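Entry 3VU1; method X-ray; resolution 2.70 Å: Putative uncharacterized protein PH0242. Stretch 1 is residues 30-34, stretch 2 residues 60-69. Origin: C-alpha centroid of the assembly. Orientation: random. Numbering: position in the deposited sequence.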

ATOM      1  N   ALA A  30       4.106  -7.282  -8.487  1.00 43.67           N
ATOM      2  CA  ALA A  30       4.351  -7.375  -7.053  1.00 39.80           C
ATOM      3  C   ALA A  30       5.537  -6.491  -6.687  1.00 39.92           C
ATOM      4  O   ALA A  30       6.445  -6.307  -7.505  1.00 44.33           O
ATOM      5  N   THR A  31       5.532  -5.938  -5.480  1.00 36.15           N
ATOM      6  CA  THR A  31       6.658  -5.153  -5.009  1.00 35.61           C
ATOM      7  C   THR A  31       6.956  -5.461  -3.562  1.00 35.88           C
ATOM      8  O   THR A  31       6.109  -6.017  -2.857  1.00 37.29           O
ATOM      9  N   SER A  32       8.151  -5.090  -3.117  1.00 33.10           N
ATOM     10  CA  SER A  32       8.534  -5.327  -1.747  1.00 32.94           C
ATOM     11  C   SER A  32       9.693  -4.446  -1.334  1.00 31.48           C
ATOM     12  O   SER A  32      10.318  -3.827  -2.179  1.00 34.19           O
ATOM     13  N   TRP A  33       9.967  -4.351  -0.041  1.00 28.87           N
ATOM     14  CA  TRP A  33      11.161  -3.634   0.355  1.00 29.67           C
ATOM     15  C   TRP A  33      12.414  -4.380  -0.087  1.00 31.33           C
ATOM     16  O   TRP A  33      13.254  -3.837  -0.810  1.00 31.95           O
ATOM     17  N   TRP A  34      12.532  -5.639   0.323  1.00 30.77           N
ATOM     18  CA  TRP A  34      13.695  -6.464   0.023  1.00 31.14           C
ATOM     19  C   TRP A  34      13.631  -6.987  -1.373  1.00 29.56           C
ATOM     20  O   TRP A  34      12.549  -7.176  -1.911  1.00 31.52           O
ATOM     21  N   ARG A  60      12.303   4.942  -6.409  1.00 39.01           N
ATOM     22  CA  ARG A  60      11.111   4.323  -5.849  1.00 37.14           C
ATOM     23  C   ARG A  60      11.267   3.860  -4.386  1.00 38.51           C
ATOM     24  O   ARG A  60      10.268   3.708  -3.681  1.00 41.68           O
ATOM     25  N   ASP A  61      12.503   3.666  -3.933  1.00 37.98           N
ATOM     26  CA  ASP A  61      12.791   3.338  -2.537  1.00 39.40           C
ATOM     27  C   ASP A  61      12.189   4.349  -1.572  1.00 37.56           C
ATOM     28  O   ASP A  61      11.651   3.981  -0.524  1.00 34.94           O
ATOM     29  N   HIS A  62      12.286   5.629  -1.921  1.00 36.45           N
ATOM     30  CA  HIS A  62      11.775   6.698  -1.069  1.00 34.14           C
ATOM     31  C   HIS A  62      10.284   6.629  -0.987  1.00 35.14           C
ATOM     32  O   HIS A  62       9.694   6.969   0.067  1.00 34.98           O
ATOM     33  N   ILE A  63       9.657   6.190  -2.082  1.00 29.41           N
ATOM     34  CA  ILE A  63       8.217   6.091  -2.098  1.00 30.14           C
ATOM     35  C   ILE A  63       7.724   4.848  -1.330  1.00 30.88           C
ATOM     36  O   ILE A  63       6.791   4.937  -0.494  1.00 32.30           O
ATOM     37  N   LEU A  64       8.362   3.709  -1.566  1.00 29.21           N
ATOM     38  CA  LEU A  64       8.107   2.552  -0.714  1.00 30.27           C
ATOM     39  C   LEU A  64       8.273   2.919   0.775  1.00 30.45           C
ATOM     40  O   LEU A  64       7.457   2.511   1.610  1.00 30.99           O
ATOM     41  N   ALA A  65       9.307   3.687   1.110  1.00 27.77           N
ATOM     42  CA  ALA A  65       9.578   3.944   2.511  1.00 27.82           C
ATOM     43  C   ALA A  65       8.533   4.915   3.013  1.00 29.93           C
ATOM     44  O   ALA A  65       8.156   4.853   4.187  1.00 32.75           O
ATOM     45  N   LEU A  66       8.055   5.791   2.122  1.00 29.14           N
ATOM     46  CA  LEU A  66       7.102   6.810   2.507  1.00 29.53           C
ATOM     47  C   LEU A  66       5.845   6.065   2.947  1.00 31.47           C
ATOM     48  O   LEU A  66       5.310   6.294   4.031  1.00 31.10           O
ATOM     49  N   PHE A  67       5.399   5.139   2.107  1.00 31.89           N
ATOM     50  CA  PHE A  67       4.314   4.243   2.490  1.00 30.82           C
ATOM     51  C   PHE A  67       4.540   3.537   3.827  1.00 30.48           C
ATOM     52  O   PHE A  67       3.693   3.622   4.697  1.00 34.00           O
ATOM     53  N   LEU A  68       5.678   2.861   3.997  1.00 29.36           N
ATOM     54  CA  LEU A  68       5.859   1.933   5.122  1.00 27.99           C
ATOM     55  C   LEU A  68       6.042   2.608   6.466  1.00 27.98           C
ATOM     56  O   LEU A  68       5.533   2.122   7.462  1.00 28.52           O
ATOM     57  N   ALA A  69       6.772   3.720   6.480  1.00 28.28           N
ATOM     58  CA  ALA A  69       7.212   4.360   7.712  1.00 27.74           C
ATOM     59  C   ALA A  69       6.182   5.372   8.200  1.00 28.34           C
ATOM     60  O   ALA A  69       6.321   5.933   9.272  1.00 27.71           O
TER

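What holds Thr-31 to Trp-33 against the helix? The contact is mainly apolar and centres on Trp-33, which has the largest area covered by the other stretch of any residue here. Its CA-to-CB bond points sideways, but chi1 near 180° (t) and chi2 of -105° carry the indole to the helix. There its six-membered ring meets two neighbouring residues: CE3 of Trp-33 lies 3.9 Å from CB of Leu-64, and CZ3 of Trp-33 lies 4.0 Å from CB of Ala-65. The same ring atom also nears the helix backbone, with CZ3 of Trp-33 4.0 Å from N of Ala-65. One turn beyond Leu-64, CD1 of Leu-68 approaches CB of Trp-33 at 4.3 Å.

Which helix side chains point in? Leu-64 and Leu-68 are directed toward the strand and loop, as their spacing of four residues, about one helical turn, allows. Both adopt the same rotamer, m for chi1 and t for chi2. Leu-64 has the largest covered area on the helix side: besides meeting the indole through CB, it places CD1 3.8 Å from OG1 of Thr-31 and 3.4 Å from the backbone O of Ser-32. Thr-31 also points toward the helix, with chi1 t, whereas the CA-to-CB bond of Ser-32 points away, and the residue meets Leu-64 through its carbonyl. Ala-65 and Asp-61 have sideways CB atoms, yet both still touch the tryptophan.

Do polar groups bind the two stretches together? No hydrogen bond crosses between them, so the polar atoms at the contact are packed against rather than paired across it. The closest approach is from CZ3 of Trp-33 to the backbone O of Asp-61, at 3.3 Å, where the carbonyl oxygen sits at the edge of the indole, near its plane. That oxygen already accepts a helical hydrogen bond from N of Ala-65, at 2.9 Å. The Asp-61 side chain, with chi1 m, adds a looser contact, its CB 4.2 Å from CH2 of Trp-33. OD1 of Asp-61 and OG of Ser-32 are hydrogen-bonded elsewhere in the structure.

Which side chains stay out of the contact? His-62 points away from the strand and loop, and Ile-63, although its CB starts sideways, leads away at its end; both have chi1 m. Trp-34 makes no contact with the helix despite following Trp-33 directly, and it too has chi1 t. The nearest approach of its side chain is CB of Trp-34 to CD1 of Leu-64, at 9.0 Å, so Trp-33 is the only tryptophan of the two that touches the helix.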

ATOM      1  CB  ALA A  30       4.617  -8.815  -6.659  1.00 37.87           C
ATOM      2  CB  THR A  31       6.459  -3.625  -5.165  1.00 38.60           C
ATOM      3  OG1 THR A  31       7.711  -2.977  -4.896  1.00 43.63           O
ATOM      4  CG2 THR A  31       5.415  -3.080  -4.175  1.00 36.25           C
ATOM      5  CB  SER A  32       8.904  -6.780  -1.529  1.00 34.32           C
ATOM      6  OG  SER A  32       8.832  -7.017  -0.129  1.00 43.90           O
ATOM      7  CB  TRP A  33      11.200  -3.348   1.850  1.00 27.90           C
ATOM      8  CG  TRP A  33      12.381  -2.507   2.146  1.00 27.86           C
ATOM      9  CD1 TRP A  33      13.566  -2.896   2.739  1.00 28.10           C
ATOM     10  CD2 TRP A  33      12.582  -1.094   1.781  1.00 28.97           C
ATOM     11  NE1 TRP A  33      14.449  -1.847   2.812  1.00 28.78           N
ATOM     12  CE2 TRP A  33      13.936  -0.740   2.258  1.00 28.41           C
ATOM     13  CE3 TRP A  33      11.811  -0.125   1.149  1.00 26.65           C
ATOM     14  CZ2 TRP A  33      14.476   0.533   2.086  1.00 27.55           C
ATOM     15  CZ3 TRP A  33      12.358   1.161   1.000  1.00 29.15           C
ATOM     16  CH2 TRP A  33      13.666   1.481   1.447  1.00 28.58           C
ATOM     17  CB  TRP A  34      13.750  -7.626   0.998  1.00 32.11           C
ATOM     18  CG  TRP A  34      15.060  -8.361   1.097  1.00 33.82           C
ATOM     19  CD1 TRP A  34      16.356  -7.857   0.925  1.00 32.42           C
ATOM     20  CD2 TRP A  34      15.249  -9.770   1.476  1.00 33.85           C
ATOM     21  NE1 TRP A  34      17.291  -8.844   1.145  1.00 30.84           N
ATOM     22  CE2 TRP A  34      16.702 -10.006   1.480  1.00 31.88           C
ATOM     23  CE3 TRP A  34      14.391 -10.823   1.811  1.00 33.78           C
ATOM     24  CZ2 TRP A  34      17.246 -11.246   1.802  1.00 31.97           C
ATOM     25  CZ3 TRP A  34      14.956 -12.073   2.116  1.00 33.00           C
ATOM     26  CH2 TRP A  34      16.355 -12.274   2.112  1.00 31.89           C
ATOM     27  CB  ARG A  60      10.599   3.194  -6.749  1.00 33.92           C
ATOM     28  CG  ARG A  60       9.920   3.698  -8.004  1.00 32.94           C
ATOM     29  CD  ARG A  60       9.337   2.576  -8.829  1.00 33.67           C
ATOM     30  NE  ARG A  60       8.631   3.115  -9.992  1.00 36.54           N
ATOM     31  CZ  ARG A  60       7.876   2.391 -10.825  1.00 37.90           C
ATOM     32  NH1 ARG A  60       7.730   1.094 -10.624  1.00 34.43           N
ATOM     33  NH2 ARG A  60       7.247   2.968 -11.858  1.00 38.79           N
ATOM     34  CB  ASP A  61      14.310   3.293  -2.290  1.00 45.72           C
ATOM     35  CG  ASP A  61      14.981   1.972  -2.768  1.00 52.58           C
ATOM     36  OD1 ASP A  61      14.349   1.141  -3.490  1.00 51.98           O
ATOM     37  OD2 ASP A  61      16.173   1.787  -2.403  1.00 53.84           O
ATOM     38  CB  HIS A  62      12.193   8.060  -1.588  1.00 30.93           C
ATOM     39  CG  HIS A  62      13.657   8.325  -1.441  1.00 33.59           C
ATOM     40  ND1 HIS A  62      14.208   8.691  -0.269  1.00 34.97           N
ATOM     41  CD2 HIS A  62      14.710   8.218  -2.361  1.00 33.89           C
ATOM     42  CE1 HIS A  62      15.539   8.843  -0.427  1.00 35.54           C
ATOM     43  NE2 HIS A  62      15.845   8.547  -1.708  1.00 36.28           N
ATOM     44  CB  ILE A  63       7.655   6.233  -3.532  1.00 28.87           C
ATOM     45  CG1 ILE A  63       8.193   7.527  -4.165  1.00 26.83           C
ATOM     46  CG2 ILE A  63       6.134   6.219  -3.517  1.00 24.81           C
ATOM     47  CD1 ILE A  63       8.078   8.781  -3.307  1.00 23.16           C
ATOM     48  CB  LEU A  64       8.979   1.344  -1.090  1.00 29.06           C
ATOM     49  CG  LEU A  64       8.640   0.643  -2.415  1.00 30.77           C
ATOM     50  CD1 LEU A  64       9.536  -0.573  -2.641  1.00 30.87           C
ATOM     51  CD2 LEU A  64       7.186   0.221  -2.501  1.00 29.82           C
ATOM     52  CB  ALA A  65      10.982   4.480   2.739  1.00 25.11           C
ATOM     53  CB  LEU A  66       6.797   7.770   1.349  1.00 28.79           C
ATOM     54  CG  LEU A  66       5.814   8.932   1.650  1.00 28.98           C
ATOM     55  CD1 LEU A  66       6.146   9.723   2.923  1.00 28.27           C
ATOM     56  CD2 LEU A  66       5.713   9.895   0.483  1.00 28.39           C
ATOM     57  CB  PHE A  67       4.079   3.212   1.394  1.00 30.60           C
ATOM     58  CG  PHE A  67       3.032   2.219   1.729  1.00 31.05           C
ATOM     59  CD1 PHE A  67       1.722   2.629   1.992  1.00 29.33           C
ATOM     60  CD2 PHE A  67       3.348   0.855   1.790  1.00 33.18           C
ATOM     61  CE1 PHE A  67       0.750   1.700   2.316  1.00 29.24           C
ATOM     62  CE2 PHE A  67       2.365  -0.084   2.112  1.00 32.38           C
ATOM     63  CZ  PHE A  67       1.065   0.343   2.382  1.00 28.93           C
ATOM     64  CB  LEU A  68       7.011   0.957   4.865  1.00 26.74           C
ATOM     65  CG  LEU A  68       6.774  -0.066   3.739  1.00 28.01           C
ATOM     66  CD1 LEU A  68       8.046  -0.741   3.236  1.00 27.25           C
ATOM     67  CD2 LEU A  68       5.768  -1.114   4.148  1.00 26.79           C
ATOM     68  CB  ALA A  69       8.570   5.041   7.507  1.00 26.30           C
TER